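Local coordinates for protein YrdA (Escherichia coli, PDB 3TIO) that binds zinc and belongs to the gamma-class carbonic anhydrase family, though whether it acts as an enzyme of that class is uncertain, at residues Met93-Thr98 with Leu111-Ile116; His49-Gly54 with Asn78-Gly83; Ile116-Val121 with Asn132-Ser137. The protein carries 1 engineered substitution. One frame throughout, in Å; residues are numbered along the deposited sequence.

Contact 1 of 3, residues Met93-Thr98 with Leu111-Ile116; sequences MLHGCT and LLDGAI. With ZN (zinc ion), chain G.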
ATOM      1  N   MET A  93      -5.708   0.211   5.641  1.00  7.47           N
ATOM      2  CA  MET A  93      -6.293  -1.082   5.307  1.00  8.18           C
ATOM      3  C   MET A  93      -7.405  -1.347   6.317  1.00  8.90           C
ATOM      4  O   MET A  93      -7.130  -1.483   7.507  1.00  9.90           O
ATOM      5  CB  MET A  93      -5.220  -2.168   5.426  1.00 11.05           C
ATOM      6  CG  MET A  93      -5.702  -3.604   5.272  1.00 13.53           C
ATOM      7  SD  MET A  93      -5.741  -4.163   3.574  1.00 19.48           S
ATOM      8  CE  MET A  93      -7.511  -4.491   3.391  1.00 18.73           C
ATOM      9  N   LEU A  94      -8.651  -1.384   5.851  1.00  7.50           N
ATOM     10  CA  LEU A  94      -9.787  -1.660   6.729  1.00  8.47           C
ATOM     11  C   LEU A  94     -10.368  -2.989   6.284  1.00  8.30           C
ATOM     12  O   LEU A  94     -10.699  -3.172   5.112  1.00 10.49           O
ATOM     13  CB  LEU A  94     -10.847  -0.568   6.620  1.00  9.05           C
ATOM     14  CG  LEU A  94     -10.402   0.853   6.972  1.00  9.00           C
ATOM     15  CD1 LEU A  94     -11.591   1.789   6.842  1.00 10.84           C
ATOM     16  CD2 LEU A  94      -9.833   0.902   8.389  1.00  9.69           C
ATOM     17  N   HIS A  95     -10.505  -3.917   7.221  1.00  8.82           N
ATOM     18  CA  HIS A  95     -11.000  -5.228   6.863  1.00  8.23           C
ATOM     19  C   HIS A  95     -12.077  -5.786   7.780  1.00  9.54           C
ATOM     20  O   HIS A  95     -11.776  -6.311   8.847  1.00 10.59           O
ATOM     21  CB  HIS A  95      -9.825  -6.198   6.800  1.00 10.81           C
ATOM     22  CG  HIS A  95     -10.040  -7.325   5.849  1.00  9.63           C
ATOM     23  ND1 HIS A  95     -10.600  -8.526   6.227  1.00 10.50           N
ATOM     24  CD2 HIS A  95      -9.840  -7.404   4.514  1.00  9.43           C
ATOM     25  CE1 HIS A  95     -10.739  -9.296   5.163  1.00 10.10           C
ATOM     26  NE2 HIS A  95     -10.286  -8.638   4.112  1.00  9.44           N
ATOM     27  N   GLY A  96     -13.330  -5.670   7.349  1.00 10.99           N
ATOM     28  CA  GLY A  96     -14.443  -6.197   8.121  1.00 11.64           C
ATOM     29  C   GLY A  96     -14.529  -5.738   9.561  1.00 11.74           C
ATOM     30  O   GLY A  96     -14.866  -6.519  10.453  1.00 13.26           O
ATOM     31  N   CYS A  97     -14.229  -4.469   9.792  1.00 10.78           N
ATOM     32  CA  CYS A  97     -14.295  -3.914  11.135  1.00 11.33           C
ATOM     33  C   CYS A  97     -15.458  -2.940  11.243  1.00 12.40           C
ATOM     34  O   CYS A  97     -16.196  -2.722  10.276  1.00 12.41           O
ATOM     35  CB  CYS A  97     -12.986  -3.202  11.476  1.00 13.12           C
ATOM     36  SG  CYS A  97     -12.476  -1.981  10.252  1.00 14.28           S
ATOM     37  N   THR A  98     -15.623  -2.369  12.432  1.00 12.00           N
ATOM     38  CA  THR A  98     -16.684  -1.403  12.684  1.00 12.26           C
ATOM     39  C   THR A  98     -16.043  -0.158  13.271  1.00 11.93           C
ATOM     40  O   THR A  98     -15.338  -0.234  14.274  1.00 12.92           O
ATOM     41  CB  THR A  98     -17.717  -1.941  13.692  1.00 14.30           C
ATOM     42  OG1 THR A  98     -18.338  -3.116  13.158  1.00 16.73           O
ATOM     43  CG2 THR A  98     -18.783  -0.888  13.973  1.00 15.34           C
ATOM     44  N   LEU A 111      -6.593  -2.242  10.200  1.00  8.50           N
ATOM     45  CA  LEU A 111      -7.648  -2.598  11.150  1.00  9.88           C
ATOM     46  C   LEU A 111      -8.237  -3.922  10.687  1.00 10.07           C
ATOM     47  O   LEU A 111      -8.780  -4.021   9.581  1.00 10.96           O
ATOM     48  CB  LEU A 111      -8.724  -1.507  11.204  1.00  8.95           C
ATOM     49  CG  LEU A 111      -8.455  -0.321  12.144  1.00 10.36           C
ATOM     50  CD1 LEU A 111      -7.183   0.406  11.742  1.00 11.19           C
ATOM     51  CD2 LEU A 111      -9.642   0.628  12.110  1.00 11.27           C
ATOM     52  N   LEU A 112      -8.124  -4.942  11.532  1.00 10.96           N
ATOM     53  CA  LEU A 112      -8.584  -6.278  11.184  1.00 11.32           C
ATOM     54  C   LEU A 112     -10.022  -6.632  11.523  1.00 11.82           C
ATOM     55  O   LEU A 112     -10.724  -5.897  12.215  1.00 10.74           O
ATOM     56  CB  LEU A 112      -7.631  -7.311  11.788  1.00 12.94           C
ATOM     57  CG  LEU A 112      -6.191  -7.136  11.294  1.00 13.79           C
ATOM     58  CD1 LEU A 112      -5.267  -8.099  12.025  1.00 14.98           C
ATOM     59  CD2 LEU A 112      -6.136  -7.357   9.783  1.00 14.73           C
ATOM     60  N   ASP A 113     -10.439  -7.788  11.023  1.00 12.81           N
ATOM     61  CA  ASP A 113     -11.795  -8.284  11.196  1.00 13.44           C
ATOM     62  C   ASP A 113     -12.306  -8.307  12.626  1.00 13.29           C
ATOM     63  O   ASP A 113     -11.614  -8.739  13.545  1.00 13.77           O
ATOM     64  CB  ASP A 113     -11.894  -9.684  10.598  1.00 15.63           C
ATOM     65  CG  ASP A 113     -11.447  -9.723   9.157  1.00 15.94           C
ATOM     66  OD1 ASP A 113     -12.315  -9.791   8.266  1.00 19.74           O
ATOM     67  OD2 ASP A 113     -10.224  -9.673   8.920  1.00 18.67           O
ATOM     68  N   GLY A 114     -13.536  -7.838  12.799  1.00 14.70           N
ATOM     69  CA  GLY A 114     -14.145  -7.834  14.116  1.00 14.79           C
ATOM     70  C   GLY A 114     -13.743  -6.686  15.018  1.00 14.52           C
ATOM     71  O   GLY A 114     -14.343  -6.500  16.078  1.00 15.70           O
ATOM     72  N   ALA A 115     -12.737  -5.914  14.621  1.00 12.81           N
ATOM     73  CA  ALA A 115     -12.307  -4.789  15.443  1.00 12.04           C
ATOM     74  C   ALA A 115     -13.453  -3.790  15.550  1.00 12.75           C
ATOM     75  O   ALA A 115     -14.232  -3.618  14.610  1.00 13.30           O
ATOM     76  CB  ALA A 115     -11.081  -4.120  14.835  1.00 14.80           C
ATOM     77  N   ILE A 116     -13.557  -3.144  16.705  1.00 13.19           N
ATOM     78  CA  ILE A 116     -14.605  -2.163  16.948  1.00 13.67           C
ATOM     79  C   ILE A 116     -13.988  -0.893  17.503  1.00 13.27           C
ATOM     80  O   ILE A 116     -13.392  -0.907  18.578  1.00 13.79           O
ATOM     81  CB  ILE A 116     -15.634  -2.679  17.979  1.00 15.78           C
ATOM     82  CG1 ILE A 116     -16.263  -3.982  17.486  1.00 16.11           C
ATOM     83  CG2 ILE A 116     -16.699  -1.619  18.222  1.00 15.97           C
ATOM     84  CD1 ILE A 116     -17.241  -4.599  18.472  1.00 19.62           C
TER
HETATM   85 ZN    ZN G   1     -10.398  -9.215   2.153  1.00 11.15          ZN
HETATM   86  O   HOH W   1     -16.674  -5.197  13.821  1.00 23.62           O

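Contact 2 of 3, residues His49-Gly54 with Asn78-Gly83; sequences HYVQIG and NPLTIG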
ATOM      1  N   HIS A  49     -20.115  -9.260   1.170  1.00 18.48           N
ATOM      2  CA  HIS A  49     -20.943  -8.548   2.134  1.00 17.75           C
ATOM      3  C   HIS A  49     -20.854  -7.072   1.791  1.00 16.85           C
ATOM      4  O   HIS A  49     -20.112  -6.692   0.886  1.00 17.46           O
ATOM      5  CB  HIS A  49     -20.492  -8.809   3.573  1.00 17.91           C
ATOM      6  CG  HIS A  49     -21.632  -8.903   4.541  1.00 19.36           C
ATOM      7  ND1 HIS A  49     -22.491  -7.854   4.784  1.00 20.51           N
ATOM      8  CD2 HIS A  49     -22.085  -9.940   5.287  1.00 21.61           C
ATOM      9  CE1 HIS A  49     -23.426  -8.239   5.635  1.00 21.45           C
ATOM     10  NE2 HIS A  49     -23.202  -9.500   5.956  1.00 21.22           N
ATOM     11  N   TYR A  50     -21.596  -6.231   2.500  1.00 14.23           N
ATOM     12  CA  TYR A  50     -21.598  -4.814   2.179  1.00 14.48           C
ATOM     13  C   TYR A  50     -20.602  -3.955   2.937  1.00 13.92           C
ATOM     14  O   TYR A  50     -20.063  -4.351   3.971  1.00 12.96           O
ATOM     15  CB  TYR A  50     -23.009  -4.235   2.377  1.00 14.14           C
ATOM     16  CG  TYR A  50     -23.466  -4.138   3.821  1.00 14.23           C
ATOM     17  CD1 TYR A  50     -23.033  -3.101   4.648  1.00 13.65           C
ATOM     18  CD2 TYR A  50     -24.337  -5.086   4.358  1.00 15.00           C
ATOM     19  CE1 TYR A  50     -23.457  -3.010   5.981  1.00 14.15           C
ATOM     20  CE2 TYR A  50     -24.765  -5.005   5.683  1.00 14.55           C
ATOM     21  CZ  TYR A  50     -24.323  -3.969   6.488  1.00 14.72           C
ATOM     22  OH  TYR A  50     -24.736  -3.901   7.798  1.00 16.30           O
ATOM     23  N   VAL A  51     -20.362  -2.774   2.382  1.00 12.41           N
ATOM     24  CA  VAL A  51     -19.494  -1.774   2.981  1.00 10.67           C
ATOM     25  C   VAL A  51     -20.413  -0.575   3.151  1.00 10.84           C
ATOM     26  O   VAL A  51     -21.048  -0.136   2.192  1.00 12.47           O
ATOM     27  CB  VAL A  51     -18.320  -1.375   2.056  1.00 11.95           C
ATOM     28  CG1 VAL A  51     -17.542  -0.220   2.681  1.00 12.04           C
ATOM     29  CG2 VAL A  51     -17.408  -2.567   1.824  1.00 12.82           C
ATOM     30  N   GLN A  52     -20.498  -0.063   4.372  1.00 11.62           N
ATOM     31  CA  GLN A  52     -21.351   1.076   4.668  1.00 12.76           C
ATOM     32  C   GLN A  52     -20.486   2.202   5.213  1.00 11.52           C
ATOM     33  O   GLN A  52     -19.813   2.034   6.229  1.00 12.36           O
ATOM     34  CB  GLN A  52     -22.401   0.674   5.709  1.00 13.09           C
ATOM     35  CG  GLN A  52     -23.473   1.718   5.970  1.00 17.43           C
ATOM     36  CD  GLN A  52     -24.421   1.301   7.080  1.00 20.13           C
ATOM     37  OE1 GLN A  52     -24.149   1.515   8.262  1.00 24.24           O
ATOM     38  NE2 GLN A  52     -25.533   0.682   6.703  1.00 22.40           N
ATOM     39  N   ILE A  53     -20.495   3.344   4.532  1.00 12.17           N
ATOM     40  CA  ILE A  53     -19.703   4.490   4.957  1.00 12.13           C
ATOM     41  C   ILE A  53     -20.598   5.693   5.268  1.00 11.93           C
ATOM     42  O   ILE A  53     -21.343   6.168   4.404  1.00 12.52           O
ATOM     43  CB  ILE A  53     -18.670   4.862   3.872  1.00 12.40           C
ATOM     44  CG1 ILE A  53     -17.849   3.620   3.507  1.00 12.71           C
ATOM     45  CG2 ILE A  53     -17.771   5.980   4.368  1.00 12.63           C
ATOM     46  CD1 ILE A  53     -16.675   3.881   2.577  1.00 13.32           C
ATOM     47  N   GLY A  54     -20.512   6.176   6.505  1.00 12.53           N
ATOM     48  CA  GLY A  54     -21.317   7.302   6.952  1.00 12.29           C
ATOM     49  C   GLY A  54     -20.998   8.657   6.350  1.00 14.32           C
ATOM     50  O   GLY A  54     -19.943   8.860   5.751  1.00 14.89           O
ATOM     51  N   ASN A  78     -18.952 -10.860   6.740  1.00 24.49           N
ATOM     52  CA  ASN A  78     -19.398  -9.777   7.607  1.00 23.17           C
ATOM     53  C   ASN A  78     -19.072  -8.441   6.954  1.00 19.40           C
ATOM     54  O   ASN A  78     -18.080  -8.312   6.240  1.00 18.74           O
ATOM     55  CB  ASN A  78     -18.735  -9.877   8.979  1.00 26.21           C
ATOM     56  CG  ASN A  78     -19.291 -11.012   9.813  1.00 29.10           C
ATOM     57  OD1 ASN A  78     -20.501 -11.100  10.037  1.00 27.59           O
ATOM     58  ND2 ASN A  78     -18.411 -11.887  10.283  1.00 31.67           N
ATOM     59  N   PRO A  79     -19.901  -7.421   7.207  1.00 16.63           N
ATOM     60  CA  PRO A  79     -19.696  -6.095   6.626  1.00 13.98           C
ATOM     61  C   PRO A  79     -18.608  -5.224   7.237  1.00 12.89           C
ATOM     62  O   PRO A  79     -18.089  -5.498   8.320  1.00 12.55           O
ATOM     63  CB  PRO A  79     -21.066  -5.453   6.783  1.00 15.30           C
ATOM     64  CG  PRO A  79     -21.484  -5.969   8.131  1.00 16.22           C
ATOM     65  CD  PRO A  79     -21.110  -7.438   8.052  1.00 16.98           C
ATOM     66  N   LEU A  80     -18.265  -4.176   6.498  1.00 11.32           N
ATOM     67  CA  LEU A  80     -17.315  -3.174   6.947  1.00 10.30           C
ATOM     68  C   LEU A  80     -18.223  -1.968   7.160  1.00  9.57           C
ATOM     69  O   LEU A  80     -18.891  -1.512   6.228  1.00 10.28           O
ATOM     70  CB  LEU A  80     -16.271  -2.874   5.866  1.00  9.87           C
ATOM     71  CG  LEU A  80     -15.451  -1.595   6.077  1.00  9.60           C
ATOM     72  CD1 LEU A  80     -14.714  -1.650   7.408  1.00 11.38           C
ATOM     73  CD2 LEU A  80     -14.469  -1.430   4.925  1.00 10.75           C
ATOM     74  N   THR A  81     -18.273  -1.473   8.388  1.00 11.58           N
ATOM     75  CA  THR A  81     -19.134  -0.349   8.707  1.00 11.96           C
ATOM     76  C   THR A  81     -18.310   0.804   9.256  1.00 11.75           C
ATOM     77  O   THR A  81     -17.530   0.631  10.190  1.00 12.16           O
ATOM     78  CB  THR A  81     -20.194  -0.760   9.748  1.00 12.32           C
ATOM     79  OG1 THR A  81     -20.881  -1.933   9.288  1.00 14.95           O
ATOM     80  CG2 THR A  81     -21.200   0.360   9.961  1.00 15.34           C
ATOM     81  N   ILE A  82     -18.486   1.977   8.659  1.00 11.42           N
ATOM     82  CA  ILE A  82     -17.770   3.177   9.072  1.00 11.36           C
ATOM     83  C   ILE A  82     -18.790   4.279   9.340  1.00 11.49           C
ATOM     84  O   ILE A  82     -19.691   4.503   8.528  1.00 12.21           O
ATOM     85  CB  ILE A  82     -16.795   3.647   7.967  1.00 11.17           C
ATOM     86  CG1 ILE A  82     -15.847   2.504   7.589  1.00 11.86           C
ATOM     87  CG2 ILE A  82     -16.024   4.869   8.443  1.00 11.01           C
ATOM     88  CD1 ILE A  82     -14.989   2.787   6.366  1.00 12.45           C
ATOM     89  N   GLY A  83     -18.639   4.960  10.473  1.00 12.15           N
ATOM     90  CA  GLY A  83     -19.559   6.024  10.843  1.00 12.52           C
ATOM     91  C   GLY A  83     -19.412   7.339  10.100  1.00 13.09           C
ATOM     92  O   GLY A  83     -18.864   7.391   8.997  1.00 12.46           O
TER
HETATM   93  O   HOH W   2     -23.510  -2.331   9.513  1.00 20.31           O
HETATM   94  O   HOH W   3     -22.416   3.962   8.744  1.00 18.93           O

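Contact 3 of 3, residues Ile116-Val121 with Asn132-Ser137; sequences IVEDDV and NKRLES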
ATOM      1  N   ILE A 116     -13.557  -3.144  16.705  1.00 13.19           N
ATOM      2  CA  ILE A 116     -14.605  -2.163  16.948  1.00 13.67           C
ATOM      3  C   ILE A 116     -13.988  -0.893  17.503  1.00 13.27           C
ATOM      4  O   ILE A 116     -13.392  -0.907  18.578  1.00 13.79           O
ATOM      5  CB  ILE A 116     -15.634  -2.679  17.979  1.00 15.78           C
ATOM      6  CG1 ILE A 116     -16.263  -3.982  17.486  1.00 16.11           C
ATOM      7  CG2 ILE A 116     -16.699  -1.619  18.222  1.00 15.97           C
ATOM      8  CD1 ILE A 116     -17.241  -4.599  18.472  1.00 19.62           C
ATOM      9  N   VAL A 117     -14.123   0.205  16.769  1.00 12.31           N
ATOM     10  CA  VAL A 117     -13.582   1.477  17.218  1.00 13.74           C
ATOM     11  C   VAL A 117     -14.740   2.390  17.604  1.00 13.72           C
ATOM     12  O   VAL A 117     -15.562   2.750  16.765  1.00 14.34           O
ATOM     13  CB  VAL A 117     -12.741   2.151  16.115  1.00 13.33           C
ATOM     14  CG1 VAL A 117     -12.082   3.416  16.663  1.00 14.36           C
ATOM     15  CG2 VAL A 117     -11.687   1.176  15.600  1.00 13.89           C
ATOM     16  N   GLU A 118     -14.808   2.756  18.880  1.00 14.63           N
ATOM     17  CA  GLU A 118     -15.876   3.624  19.360  1.00 14.54           C
ATOM     18  C   GLU A 118     -15.666   5.063  18.894  1.00 15.19           C
ATOM     19  O   GLU A 118     -14.652   5.383  18.278  1.00 13.81           O
ATOM     20  CB  GLU A 118     -15.951   3.559  20.887  1.00 15.92           C
ATOM     21  CG  GLU A 118     -15.959   2.132  21.422  1.00 19.34           C
ATOM     22  CD  GLU A 118     -16.290   2.043  22.898  1.00 19.93           C
ATOM     23  OE1 GLU A 118     -15.978   2.993  23.647  1.00 21.21           O
ATOM     24  OE2 GLU A 118     -16.852   1.006  23.311  1.00 22.91           O
ATOM     25  N   ASP A 119     -16.623   5.934  19.200  1.00 14.87           N
ATOM     26  CA  ASP A 119     -16.539   7.329  18.778  1.00 15.39           C
ATOM     27  C   ASP A 119     -15.400   8.105  19.429  1.00 13.88           C
ATOM     28  O   ASP A 119     -14.908   7.740  20.495  1.00 15.07           O
ATOM     29  CB  ASP A 119     -17.855   8.061  19.072  1.00 16.69           C
ATOM     30  CG  ASP A 119     -19.079   7.261  18.674  1.00 18.83           C
ATOM     31  OD1 ASP A 119     -19.074   6.646  17.590  1.00 17.62           O
ATOM     32  OD2 ASP A 119     -20.061   7.261  19.450  1.00 22.93           O
ATOM     33  N   ASP A 120     -14.995   9.188  18.768  1.00 15.37           N
ATOM     34  CA  ASP A 120     -13.944  10.070  19.262  1.00 15.05           C
ATOM     35  C   ASP A 120     -12.669   9.338  19.653  1.00 15.04           C
ATOM     36  O   ASP A 120     -12.213   9.410  20.796  1.00 15.37           O
ATOM     37  CB  ASP A 120     -14.468  10.877  20.452  1.00 16.07           C
ATOM     38  CG  ASP A 120     -15.696  11.696  20.101  1.00 18.24           C
ATOM     39  OD1 ASP A 120     -15.625  12.476  19.134  1.00 17.94           O
ATOM     40  OD2 ASP A 120     -16.730  11.560  20.789  1.00 20.93           O
ATOM     41  N   VAL A 121     -12.094   8.635  18.686  1.00 13.43           N
ATOM     42  CA  VAL A 121     -10.867   7.889  18.906  1.00 13.68           C
ATOM     43  C   VAL A 121      -9.840   8.264  17.852  1.00 11.80           C
ATOM     44  O   VAL A 121     -10.186   8.575  16.712  1.00 11.55           O
ATOM     45  CB  VAL A 121     -11.123   6.365  18.829  1.00 12.82           C
ATOM     46  CG1 VAL A 121      -9.801   5.603  18.814  1.00 13.23           C
ATOM     47  CG2 VAL A 121     -11.976   5.924  20.012  1.00 12.87           C
ATOM     48  N   ASN A 132     -11.102  -8.422  16.394  1.00 16.20           N
ATOM     49  CA  ASN A 132     -12.017  -8.313  17.524  1.00 17.02           C
ATOM     50  C   ASN A 132     -11.611  -7.378  18.656  1.00 16.86           C
ATOM     51  O   ASN A 132     -12.238  -7.394  19.715  1.00 18.52           O
ATOM     52  CB  ASN A 132     -12.288  -9.701  18.104  1.00 19.52           C
ATOM     53  CG  ASN A 132     -12.895 -10.643  17.087  1.00 21.26           C
ATOM     54  OD1 ASN A 132     -13.927 -10.347  16.490  1.00 23.88           O
ATOM     55  ND2 ASN A 132     -12.255 -11.789  16.886  1.00 23.60           N
ATOM     56  N   LYS A 133     -10.581  -6.563  18.462  1.00 15.21           N
ATOM     57  CA  LYS A 133     -10.189  -5.653  19.532  1.00 16.79           C
ATOM     58  C   LYS A 133     -11.109  -4.434  19.563  1.00 16.95           C
ATOM     59  O   LYS A 133     -11.419  -3.851  18.524  1.00 16.33           O
ATOM     60  CB  LYS A 133      -8.736  -5.194  19.369  1.00 17.84           C
ATOM     61  CG  LYS A 133      -8.262  -4.309  20.524  1.00 21.57           C
ATOM     62  CD  LYS A 133      -6.771  -4.021  20.458  1.00 23.19           C
ATOM     63  CE  LYS A 133      -6.326  -3.161  21.637  1.00 25.51           C
ATOM     64  NZ  LYS A 133      -6.560  -3.829  22.951  1.00 25.45           N
ATOM     65  N   ARG A 134     -11.555  -4.063  20.759  1.00 16.15           N
ATOM     66  CA  ARG A 134     -12.425  -2.907  20.925  1.00 15.73           C
ATOM     67  C   ARG A 134     -11.607  -1.721  21.426  1.00 15.93           C
ATOM     68  O   ARG A 134     -10.867  -1.836  22.404  1.00 17.16           O
ATOM     69  CB  ARG A 134     -13.548  -3.222  21.925  1.00 17.08           C
ATOM     70  CG  ARG A 134     -14.397  -2.012  22.317  1.00 18.69           C
ATOM     71  CD  ARG A 134     -15.451  -2.381  23.352  1.00 19.92           C
ATOM     72  NE  ARG A 134     -16.555  -3.140  22.771  1.00 21.84           N
ATOM     73  CZ  ARG A 134     -17.546  -2.600  22.067  1.00 23.98           C
ATOM     74  NH1 ARG A 134     -17.579  -1.292  21.855  1.00 26.05           N
ATOM     75  NH2 ARG A 134     -18.507  -3.369  21.574  1.00 24.96           N
ATOM     76  N   LEU A 135     -11.732  -0.585  20.746  1.00 14.72           N
ATOM     77  CA  LEU A 135     -11.011   0.618  21.141  1.00 15.99           C
ATOM     78  C   LEU A 135     -11.976   1.571  21.836  1.00 16.29           C
ATOM     79  O   LEU A 135     -12.932   2.063  21.230  1.00 15.72           O
ATOM     80  CB  LEU A 135     -10.376   1.296  19.921  1.00 14.30           C
ATOM     81  CG  LEU A 135      -9.457   0.421  19.058  1.00 16.31           C
ATOM     82  CD1 LEU A 135      -8.644   1.312  18.126  1.00 15.52           C
ATOM     83  CD2 LEU A 135      -8.530  -0.406  19.935  1.00 17.22           C
ATOM     84  N   GLU A 136     -11.714   1.812  23.115  1.00 17.85           N
ATOM     85  CA  GLU A 136     -12.539   2.676  23.948  1.00 20.03           C
ATOM     86  C   GLU A 136     -12.579   4.132  23.499  1.00 18.09           C
ATOM     87  O   GLU A 136     -11.555   4.730  23.171  1.00 16.60           O
ATOM     88  CB  GLU A 136     -12.051   2.597  25.394  1.00 22.83           C
ATOM     89  CG  GLU A 136     -12.187   1.211  26.003  1.00 28.53           C
ATOM     90  CD  GLU A 136     -11.361   1.043  27.263  1.00 31.89           C
ATOM     91  OE1 GLU A 136     -11.464   1.904  28.162  1.00 32.87           O
ATOM     92  OE2 GLU A 136     -10.612   0.047  27.353  1.00 34.67           O
ATOM     93  N   SER A 137     -13.784   4.693  23.510  1.00 16.56           N
ATOM     94  CA  SER A 137     -14.021   6.072  23.113  1.00 17.67           C
ATOM     95  C   SER A 137     -13.200   7.091  23.901  1.00 16.49           C
ATOM     96  O   SER A 137     -12.973   6.934  25.103  1.00 17.29           O
ATOM     97  CB  SER A 137     -15.510   6.393  23.267  1.00 18.61           C
ATOM     98  OG  SER A 137     -15.771   7.755  22.994  1.00 18.88           O
TER
HETATM   99  O   HOH W   4     -17.258  10.322  23.041  1.00 33.59           O

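Contact 1 of 3, residues Met93-Thr98 with Leu111-Ile116
At the zinc site of a left-handed parallel beta-helix, His95 binds the metal and Asp113, one coil further on, meets its ring at the ND1 edge. His95 NE2 sits 2.0 Å from the zinc ion, which is also bound by His66 and His69 of the same chain and by His90 of a second subunit, so the metal lies at a subunit interface. CG of His95 is anti to the backbone N (chi1 -152°), which lays the ring alongside the Asp113 side chain. There ND1 faces both carboxylate oxygens through two weak bonds, 2.9 Å to Asp113 OD1 and 3.0 Å to Asp113 OD2, with ring and carboxylate planes 65° apart. Asp113 OD1 also bonds to Thr68 OG1, its stronger partner, which steadies this second-shell carboxylate. An alanine in place of Asp113 would probably leave His95 ND1 without its mate and the ring freer to turn at the metal.

The coils of the helix are joined here by parallel strand pairing: Leu111 N bonds to Met93 O (2.8 Å), and His95 N to Leu111 O. Between Leu94 and Thr98 the register slips by one residue, where Leu112-Ala115 makes a type II turn and Gly114 N reaches Gly96 O at 3.0 Å from above the carbonyl plane. Inside, Leu94 CD2 packs on Leu111 CD2 at 3.7 Å, and Cys97 SG lies 3.9 Å from Leu111 CB.

Contact 2 of 3, residues His49-Gly54 with Asn78-Gly83
Two aromatic rings share one proline: Pro79 puts CD over a face of His49 and CB over a face of Tyr50. Both are CH-pi contacts close to the ring normals; Pro79 CD is 3.5 Å from the His49 ring centroid, and Pro79 CB stands equally close to that of Tyr50. The backbone of Asn78 continues the cover on the His49 face. In the plane of the His49 ring, ND1 accepts the N-H of Tyr50 (2.9 Å), which fixes the rotation of the imidazole. CG of Tyr50 stands between its backbone N and carbonyl carbon (chi1 70°), and this brings the phenol over the proline; Arg31 makes a cation-pi contact with the same ring. At the ring's edge a water lies 2.6 Å from Tyr50 OH and also bonds to Thr81 OG1.

Beyond the rings, strands 50-53 and 80-82 run parallel on successive coils of the left-handed beta-helix, their axes only 4° apart. Leu80 N bonds to Tyr50 O, Gln52 N to Leu80 O, Ile82 N to Gln52 O (2.8 Å) and Gly54 N to Ile82 O. Val51, Leu80, Ile53 and Ile82 face inward, with Val51 CG1 4.0 Å from Leu80 CD2; Leu65 packs against three of them. On the outer side the extended Gln52 carries OE1 to 3.6 Å from Thr81 CG2, while a second water donates to Gln52 OE1 and Ile82 O.

Contact 3 of 3, residues Ile116-Val121 with Asn132-Ser137
Glu118 crosses from one coil of the left-handed beta-helix to the next. Its CB lies 3.4 Å from Leu135 O, and CG comes closer still, at 3.0 Å from that oxygen, which also accepts the backbone N-H of Glu118. CG is anti to the carbonyl carbon (chi1 -49°) and the extended chain carries the carboxylate across to the next coil, where its two oxygens take different partners. OE1 takes the N-H of Ser137 at 2.8 Å, on its anti side. OE2 forms a salt bridge with Arg134 NH1, also 2.8 Å, through its anti lone pair; the carboxylate and guanidinium planes stand 68° apart. Arg134 bends at chi3, and one face of its guanidinium lies over Ile116, whose CD1 is 3.6 Å from Arg134 NH2.

Behind these outer groups, strands 116-117 and 134-135 pair in parallel: Ile116 N bonds to Lys133 O and Leu135 N to Ile116 O. On the inner side Val117 CG2 meets Leu135 CD1 at 4.0 Å. Past the strands a water donates to Asp120 OD2 and Ser137 OG, while Asp120 OD1 has a salt bridge to Arg102. Ser137 OG in turn donates to Asp119 O at 2.6 Å, from above the carbonyl plane.

In the fold
Along the chain the three contacts come in series: contact 2, then contact 1, then contact 3. All reach the parallel sheet in which strands 50-53, 80-82, 98-99, 116-117 and 134-135 follow one another in chain order, as expected of a beta-helix that adds one coil at a time. Contact 1 starts on the neighbouring face, at strand 93-95, and turns the corner into this sheet. Its centre lies about 10 Å from that of contact 2, which it meets through Cys97 O and Thr81 N, and about 11 Å from that of contact 3, with which it shares Ile116. Contacts 2 and 3, centres about 15 Å apart, do not touch; contact 1, with the zinc ligand His95, bridges them.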